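Local structure of tryptophan synthase alpha chain (2EKC) at residues C167-S178 and Y201-G212. The protein probably cleaves indoleglycerol phosphate to indole and glyceraldehyde 3-phosphate, as the alpha subunit of tryptophan synthase in the last step of tryptophan biosynthesis. Sequence-based numbering, arbitrary orientation.
Sequences CEAADEMTYFVS and YRELCDKPVVVG
Tyr201 and Phe176 meet as an offset edge-to-face pair, the edge of Phe176 directed at the face of Tyr201 with the planes 71° apart and the centroids 5.5 Å apart. With chi1 at 170° the Tyr201 ring swings away from its own backbone N, which carries it from the end of helix 192-204 toward strand 174-177. Tyr201 OH donates to Lys207 O (2.6 Å) from above the carbonyl plane and is 2.9 Å from Thr174 OG1, within hydrogen-bonding reach; the two side chains approach from opposite directions. CB of Cys205 covers one face of the same ring near its rim. A phenylalanine in place of Tyr201 would probably leave Lys207 O without this donor and Thr174 OG1 without its polar neighbour. Nearby, the disulfide between Cys167 and Cys205 joins the last turn of helix 160-169 to the residue just after helix 192-204, with chi3 at 86°. Beside it Lys207 runs past Ala170 and bends at its last torsion, and NZ donates a hydrogen bond to Cys167 O (2.7 Å) from above the carbonyl plane. The strands pair in parallel register, Thr174 N bonding to Pro208 O and Phe176 N to Val210 O, with Val210 and Gly212 returning N-H bonds to Thr174 O and Phe176 O. On the face bearing Tyr175 and Val210, CG2 of Val210 sits in plane at the edge of the tyrosine ring, 3.6 Å from Tyr175 CD1, and Met173 CE packs tightly on the same methyl. The Tyr175 ring reaches along Gly212, its CE1 3.3 Å from Gly212 N, and the Tyr175 side chain comes within about 5 Å of that of Glu49, one of two predicted proton acceptors. Thus adjacent parallel strands share the barrel wall while their preceding helices pack outside, as in the (beta/alpha)8 TIM barrel of the TrpA family.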
ATOM      1  N   CYS A 167      -4.705  -6.640  15.240  1.00 22.41           N
ATOM      2  CA  CYS A 167      -5.530  -7.688  14.640  1.00 23.90           C
ATOM      3  C   CYS A 167      -7.019  -7.343  14.663  1.00 24.04           C
ATOM      4  O   CYS A 167      -7.718  -7.487  13.660  1.00 23.67           O
ATOM      5  CB  CYS A 167      -5.300  -9.011  15.371  1.00 25.32           C
ATOM      6  SG  CYS A 167      -5.866 -10.493  14.472  1.00 30.36           S
ATOM      7  N   GLU A 168      -7.506  -6.881  15.809  1.00 25.40           N
ATOM      8  CA  GLU A 168      -8.915  -6.534  15.922  1.00 27.70           C
ATOM      9  C   GLU A 168      -9.247  -5.272  15.129  1.00 26.46           C
ATOM     10  O   GLU A 168     -10.401  -5.035  14.784  1.00 25.45           O
ATOM     11  CB  GLU A 168      -9.307  -6.358  17.393  1.00 30.15           C
ATOM     12  CG  GLU A 168      -8.526  -5.298  18.139  1.00 36.16           C
ATOM     13  CD  GLU A 168      -8.989  -5.153  19.579  1.00 40.37           C
ATOM     14  OE1 GLU A 168      -8.868  -6.134  20.349  1.00 42.00           O
ATOM     15  OE2 GLU A 168      -9.477  -4.057  19.939  1.00 41.52           O
ATOM     16  N   ALA A 169      -8.229  -4.473  14.828  1.00 25.04           N
ATOM     17  CA  ALA A 169      -8.438  -3.243  14.071  1.00 25.12           C
ATOM     18  C   ALA A 169      -8.420  -3.481  12.563  1.00 24.33           C
ATOM     19  O   ALA A 169      -8.990  -2.705  11.800  1.00 26.18           O
ATOM     20  CB  ALA A 169      -7.376  -2.216  14.443  1.00 24.86           C
ATOM     21  N   ALA A 170      -7.762  -4.552  12.138  1.00 23.30           N
ATOM     22  CA  ALA A 170      -7.666  -4.866  10.718  1.00 22.20           C
ATOM     23  C   ALA A 170      -8.912  -5.565  10.187  1.00 21.74           C
ATOM     24  O   ALA A 170      -9.414  -6.514  10.789  1.00 20.50           O
ATOM     25  CB  ALA A 170      -6.435  -5.734  10.458  1.00 21.88           C
ATOM     26  N   ASP A 171      -9.416  -5.085   9.056  1.00 21.23           N
ATOM     27  CA  ASP A 171     -10.588  -5.694   8.444  1.00 21.77           C
ATOM     28  C   ASP A 171     -10.173  -6.913   7.630  1.00 20.90           C
ATOM     29  O   ASP A 171     -10.824  -7.956   7.686  1.00 20.64           O
ATOM     30  CB  ASP A 171     -11.304  -4.704   7.514  1.00 22.15           C
ATOM     31  CG  ASP A 171     -11.987  -3.579   8.266  1.00 25.46           C
ATOM     32  OD1 ASP A 171     -12.765  -3.872   9.195  1.00 27.13           O
ATOM     33  OD2 ASP A 171     -11.751  -2.401   7.917  1.00 24.94           O
ATOM     34  N   GLU A 172      -9.085  -6.782   6.874  1.00 18.44           N
ATOM     35  CA  GLU A 172      -8.626  -7.874   6.022  1.00 17.82           C
ATOM     36  C   GLU A 172      -7.118  -8.114   5.998  1.00 16.74           C
ATOM     37  O   GLU A 172      -6.669  -9.203   5.647  1.00 16.51           O
ATOM     38  CB  GLU A 172      -9.098  -7.627   4.592  1.00 18.17           C
ATOM     39  CG  GLU A 172     -10.612  -7.557   4.426  1.00 20.17           C
ATOM     40  CD  GLU A 172     -11.004  -7.016   3.067  1.00 21.61           C
ATOM     41  OE1 GLU A 172     -10.987  -5.774   2.892  1.00 21.42           O
ATOM     42  OE2 GLU A 172     -11.309  -7.832   2.170  1.00 20.94           O
ATOM     43  N   MET A 173      -6.334  -7.103   6.351  1.00 17.03           N
ATOM     44  CA  MET A 173      -4.886  -7.260   6.326  1.00 16.29           C
ATOM     45  C   MET A 173      -4.167  -6.240   7.195  1.00 16.67           C
ATOM     46  O   MET A 173      -4.749  -5.236   7.615  1.00 16.29           O
ATOM     47  CB  MET A 173      -4.377  -7.129   4.890  1.00 16.01           C
ATOM     48  CG  MET A 173      -4.578  -5.734   4.312  1.00 17.25           C
ATOM     49  SD  MET A 173      -3.873  -5.541   2.676  1.00 17.85           S
ATOM     50  CE  MET A 173      -2.146  -5.489   3.062  1.00 18.20           C
ATOM     51  N   THR A 174      -2.888  -6.503   7.447  1.00 16.71           N
ATOM     52  CA  THR A 174      -2.060  -5.622   8.258  1.00 16.95           C
ATOM     53  C   THR A 174      -0.752  -5.335   7.532  1.00 16.56           C
ATOM     54  O   THR A 174      -0.338  -6.087   6.650  1.00 13.48           O
ATOM     55  CB  THR A 174      -1.714  -6.257   9.624  1.00 18.34           C
ATOM     56  OG1 THR A 174      -0.943  -7.447   9.418  1.00 19.82           O
ATOM     57  CG2 THR A 174      -2.982  -6.607  10.390  1.00 18.32           C
ATOM     58  N   TYR A 175      -0.106  -4.242   7.918  1.00 17.29           N
ATOM     59  CA  TYR A 175       1.160  -3.847   7.325  1.00 18.72           C
ATOM     60  C   TYR A 175       2.196  -3.571   8.410  1.00 17.19           C
ATOM     61  O   TYR A 175       1.962  -2.758   9.303  1.00 17.15           O
ATOM     62  CB  TYR A 175       0.988  -2.582   6.472  1.00 22.48           C
ATOM     63  CG  TYR A 175       2.311  -2.025   5.985  1.00 27.55           C
ATOM     64  CD1 TYR A 175       3.099  -2.741   5.084  1.00 29.28           C
ATOM     65  CD2 TYR A 175       2.811  -0.820   6.482  1.00 31.38           C
ATOM     66  CE1 TYR A 175       4.359  -2.278   4.691  1.00 31.24           C
ATOM     67  CE2 TYR A 175       4.074  -0.346   6.097  1.00 34.17           C
ATOM     68  CZ  TYR A 175       4.843  -1.085   5.203  1.00 34.30           C
ATOM     69  OH  TYR A 175       6.098  -0.642   4.838  1.00 35.61           O
ATOM     70  N   PHE A 176       3.335  -4.254   8.333  1.00 15.19           N
ATOM     71  CA  PHE A 176       4.417  -4.048   9.287  1.00 16.75           C
ATOM     72  C   PHE A 176       5.634  -3.495   8.555  1.00 19.64           C
ATOM     73  O   PHE A 176       5.899  -3.873   7.417  1.00 17.38           O
ATOM     74  CB  PHE A 176       4.833  -5.364   9.956  1.00 15.95           C
ATOM     75  CG  PHE A 176       3.991  -5.751  11.133  1.00 16.94           C
ATOM     76  CD1 PHE A 176       2.642  -6.043  10.978  1.00 16.41           C
ATOM     77  CD2 PHE A 176       4.559  -5.852  12.399  1.00 17.22           C
ATOM     78  CE1 PHE A 176       1.866  -6.437  12.076  1.00 18.68           C
ATOM     79  CE2 PHE A 176       3.795  -6.244  13.500  1.00 17.73           C
ATOM     80  CZ  PHE A 176       2.450  -6.538  13.339  1.00 15.41           C
ATOM     81  N   VAL A 177       6.367  -2.603   9.212  1.00 23.78           N
ATOM     82  CA  VAL A 177       7.588  -2.048   8.635  1.00 27.17           C
ATOM     83  C   VAL A 177       8.695  -3.028   9.040  1.00 28.40           C
ATOM     84  O   VAL A 177       8.636  -3.613  10.120  1.00 28.25           O
ATOM     85  CB  VAL A 177       7.887  -0.648   9.196  1.00 28.21           C
ATOM     86  CG1 VAL A 177       6.765   0.300   8.810  1.00 30.84           C
ATOM     87  CG2 VAL A 177       8.036  -0.704  10.711  1.00 28.52           C
ATOM     88  N   SER A 178       9.697  -3.206   8.185  1.00 29.76           N
ATOM     89  CA  SER A 178      10.763  -4.166   8.460  1.00 32.00           C
ATOM     90  C   SER A 178      11.894  -3.716   9.378  1.00 34.28           C
ATOM     91  O   SER A 178      12.651  -4.551   9.876  1.00 33.50           O
ATOM     92  CB  SER A 178      11.373  -4.659   7.145  1.00 31.22           C
ATOM     93  OG  SER A 178      12.180  -3.657   6.554  1.00 30.65           O
ATOM     94  N   TYR A 201       2.992 -12.477  15.855  1.00 22.70           N
ATOM     95  CA  TYR A 201       1.751 -12.033  15.232  1.00 21.72           C
ATOM     96  C   TYR A 201       0.932 -13.248  14.800  1.00 21.32           C
ATOM     97  O   TYR A 201      -0.278 -13.296  15.019  1.00 20.06           O
ATOM     98  CB  TYR A 201       2.077 -11.153  14.021  1.00 20.89           C
ATOM     99  CG  TYR A 201       0.901 -10.805  13.134  1.00 18.75           C
ATOM    100  CD1 TYR A 201       0.075  -9.716  13.418  1.00 20.19           C
ATOM    101  CD2 TYR A 201       0.631 -11.554  11.992  1.00 19.49           C
ATOM    102  CE1 TYR A 201      -0.991  -9.378  12.572  1.00 20.68           C
ATOM    103  CE2 TYR A 201      -0.425 -11.227  11.144  1.00 19.49           C
ATOM    104  CZ  TYR A 201      -1.229 -10.141  11.436  1.00 20.71           C
ATOM    105  OH  TYR A 201      -2.249  -9.810  10.574  1.00 20.31           O
ATOM    106  N   ARG A 202       1.598 -14.227  14.196  1.00 22.37           N
ATOM    107  CA  ARG A 202       0.927 -15.442  13.732  1.00 24.67           C
ATOM    108  C   ARG A 202       0.204 -16.134  14.876  1.00 25.37           C
ATOM    109  O   ARG A 202      -0.874 -16.697  14.691  1.00 25.37           O
ATOM    110  CB  ARG A 202       1.936 -16.420  13.127  1.00 24.76           C
ATOM    111  CG  ARG A 202       2.655 -15.911  11.888  1.00 26.43           C
ATOM    112  CD  ARG A 202       1.683 -15.608  10.771  1.00 25.21           C
ATOM    113  NE  ARG A 202       2.376 -15.363   9.508  1.00 26.68           N
ATOM    114  CZ  ARG A 202       1.761 -15.036   8.376  1.00 25.64           C
ATOM    115  NH1 ARG A 202       0.440 -14.914   8.350  1.00 25.02           N
ATOM    116  NH2 ARG A 202       2.468 -14.824   7.275  1.00 24.64           N
ATOM    117  N   GLU A 203       0.822 -16.092  16.051  1.00 26.93           N
ATOM    118  CA  GLU A 203       0.277 -16.706  17.258  1.00 28.79           C
ATOM    119  C   GLU A 203      -1.021 -16.032  17.694  1.00 28.89           C
ATOM    120  O   GLU A 203      -1.916 -16.674  18.244  1.00 30.25           O
ATOM    121  CB  GLU A 203       1.289 -16.586  18.408  1.00 30.94           C
ATOM    122  CG  GLU A 203       2.627 -17.285  18.181  1.00 33.76           C
ATOM    123  CD  GLU A 203       3.642 -16.978  19.277  1.00 37.12           C
ATOM    124  OE1 GLU A 203       3.299 -17.119  20.471  1.00 39.70           O
ATOM    125  OE2 GLU A 203       4.787 -16.600  18.949  1.00 37.89           O
ATOM    126  N   LEU A 204      -1.114 -14.731  17.439  1.00 27.55           N
ATOM    127  CA  LEU A 204      -2.265 -13.946  17.859  1.00 26.39           C
ATOM    128  C   LEU A 204      -3.214 -13.498  16.762  1.00 25.87           C
ATOM    129  O   LEU A 204      -4.309 -13.026  17.056  1.00 23.83           O
ATOM    130  CB  LEU A 204      -1.771 -12.704  18.599  1.00 26.68           C
ATOM    131  CG  LEU A 204      -0.960 -12.936  19.875  1.00 27.71           C
ATOM    132  CD1 LEU A 204      -0.171 -11.685  20.230  1.00 26.90           C
ATOM    133  CD2 LEU A 204      -1.904 -13.329  21.000  1.00 28.26           C
ATOM    134  N   CYS A 205      -2.811 -13.651  15.506  1.00 25.17           N
ATOM    135  CA  CYS A 205      -3.644 -13.175  14.414  1.00 25.03           C
ATOM    136  C   CYS A 205      -3.639 -14.061  13.179  1.00 25.00           C
ATOM    137  O   CYS A 205      -2.596 -14.568  12.779  1.00 26.43           O
ATOM    138  CB  CYS A 205      -3.179 -11.776  14.029  1.00 24.72           C
ATOM    139  SG  CYS A 205      -4.388 -10.798  13.101  1.00 24.16           S
ATOM    140  N   ASP A 206      -4.808 -14.220  12.567  1.00 23.98           N
ATOM    141  CA  ASP A 206      -4.934 -15.036  11.367  1.00 24.98           C
ATOM    142  C   ASP A 206      -5.029 -14.206  10.086  1.00 24.32           C
ATOM    143  O   ASP A 206      -5.029 -14.756   8.983  1.00 23.93           O
ATOM    144  CB  ASP A 206      -6.160 -15.943  11.478  1.00 27.86           C
ATOM    145  CG  ASP A 206      -5.992 -17.016  12.533  1.00 32.31           C
ATOM    146  OD1 ASP A 206      -5.005 -17.781  12.447  1.00 31.53           O
ATOM    147  OD2 ASP A 206      -6.842 -17.097  13.448  1.00 36.23           O
ATOM    148  N   LYS A 207      -5.102 -12.887  10.225  1.00 20.51           N
ATOM    149  CA  LYS A 207      -5.213 -12.026   9.052  1.00 20.07           C
ATOM    150  C   LYS A 207      -3.870 -11.878   8.331  1.00 18.50           C
ATOM    151  O   LYS A 207      -2.822 -11.794   8.965  1.00 18.12           O
ATOM    152  CB  LYS A 207      -5.746 -10.651   9.458  1.00 20.82           C
ATOM    153  CG  LYS A 207      -7.061 -10.708  10.230  1.00 23.02           C
ATOM    154  CD  LYS A 207      -7.738  -9.350  10.263  1.00 26.61           C
ATOM    155  CE  LYS A 207      -9.082  -9.412  10.976  1.00 27.10           C
ATOM    156  NZ  LYS A 207      -8.928  -9.564  12.446  1.00 30.39           N
ATOM    157  N   PRO A 208      -3.891 -11.853   6.991  1.00 16.29           N
ATOM    158  CA  PRO A 208      -2.646 -11.713   6.227  1.00 15.64           C
ATOM    159  C   PRO A 208      -1.837 -10.482   6.615  1.00 15.88           C
ATOM    160  O   PRO A 208      -2.391  -9.464   7.043  1.00 16.18           O
ATOM    161  CB  PRO A 208      -3.127 -11.670   4.774  1.00 15.36           C
ATOM    162  CG  PRO A 208      -4.542 -11.167   4.880  1.00 16.74           C
ATOM    163  CD  PRO A 208      -5.057 -11.896   6.090  1.00 17.04           C
ATOM    164  N   VAL A 209      -0.522 -10.585   6.475  1.00 14.29           N
ATOM    165  CA  VAL A 209       0.355  -9.481   6.816  1.00 14.36           C
ATOM    166  C   VAL A 209       1.379  -9.252   5.718  1.00 14.16           C
ATOM    167  O   VAL A 209       1.970 -10.201   5.209  1.00 14.50           O
ATOM    168  CB  VAL A 209       1.086  -9.741   8.165  1.00 15.08           C
ATOM    169  CG1 VAL A 209       1.844 -11.064   8.117  1.00 16.77           C
ATOM    170  CG2 VAL A 209       2.048  -8.595   8.469  1.00 16.96           C
ATOM    171  N   VAL A 210       1.559  -7.990   5.334  1.00 14.58           N
ATOM    172  CA  VAL A 210       2.538  -7.635   4.317  1.00 13.92           C
ATOM    173  C   VAL A 210       3.645  -6.840   5.005  1.00 14.55           C
ATOM    174  O   VAL A 210       3.393  -6.106   5.965  1.00 13.27           O
ATOM    175  CB  VAL A 210       1.912  -6.796   3.161  1.00 15.07           C
ATOM    176  CG1 VAL A 210       0.884  -7.634   2.409  1.00 17.01           C
ATOM    177  CG2 VAL A 210       1.272  -5.536   3.703  1.00 17.50           C
ATOM    178  N   VAL A 211       4.871  -7.005   4.527  1.00 14.75           N
ATOM    179  CA  VAL A 211       6.019  -6.328   5.115  1.00 16.06           C
ATOM    180  C   VAL A 211       6.707  -5.436   4.092  1.00 18.12           C
ATOM    181  O   VAL A 211       6.958  -5.853   2.962  1.00 15.48           O
ATOM    182  CB  VAL A 211       7.024  -7.366   5.661  1.00 16.64           C
ATOM    183  CG1 VAL A 211       8.303  -6.688   6.119  1.00 16.54           C
ATOM    184  CG2 VAL A 211       6.386  -8.127   6.812  1.00 15.73           C
ATOM    185  N   GLY A 212       7.017  -4.211   4.497  1.00 20.58           N
ATOM    186  CA  GLY A 212       7.661  -3.289   3.584  1.00 25.77           C
ATOM    187  C   GLY A 212       8.930  -2.639   4.093  1.00 28.44           C
ATOM    188  O   GLY A 212       9.408  -2.932   5.190  1.00 30.15           O
TER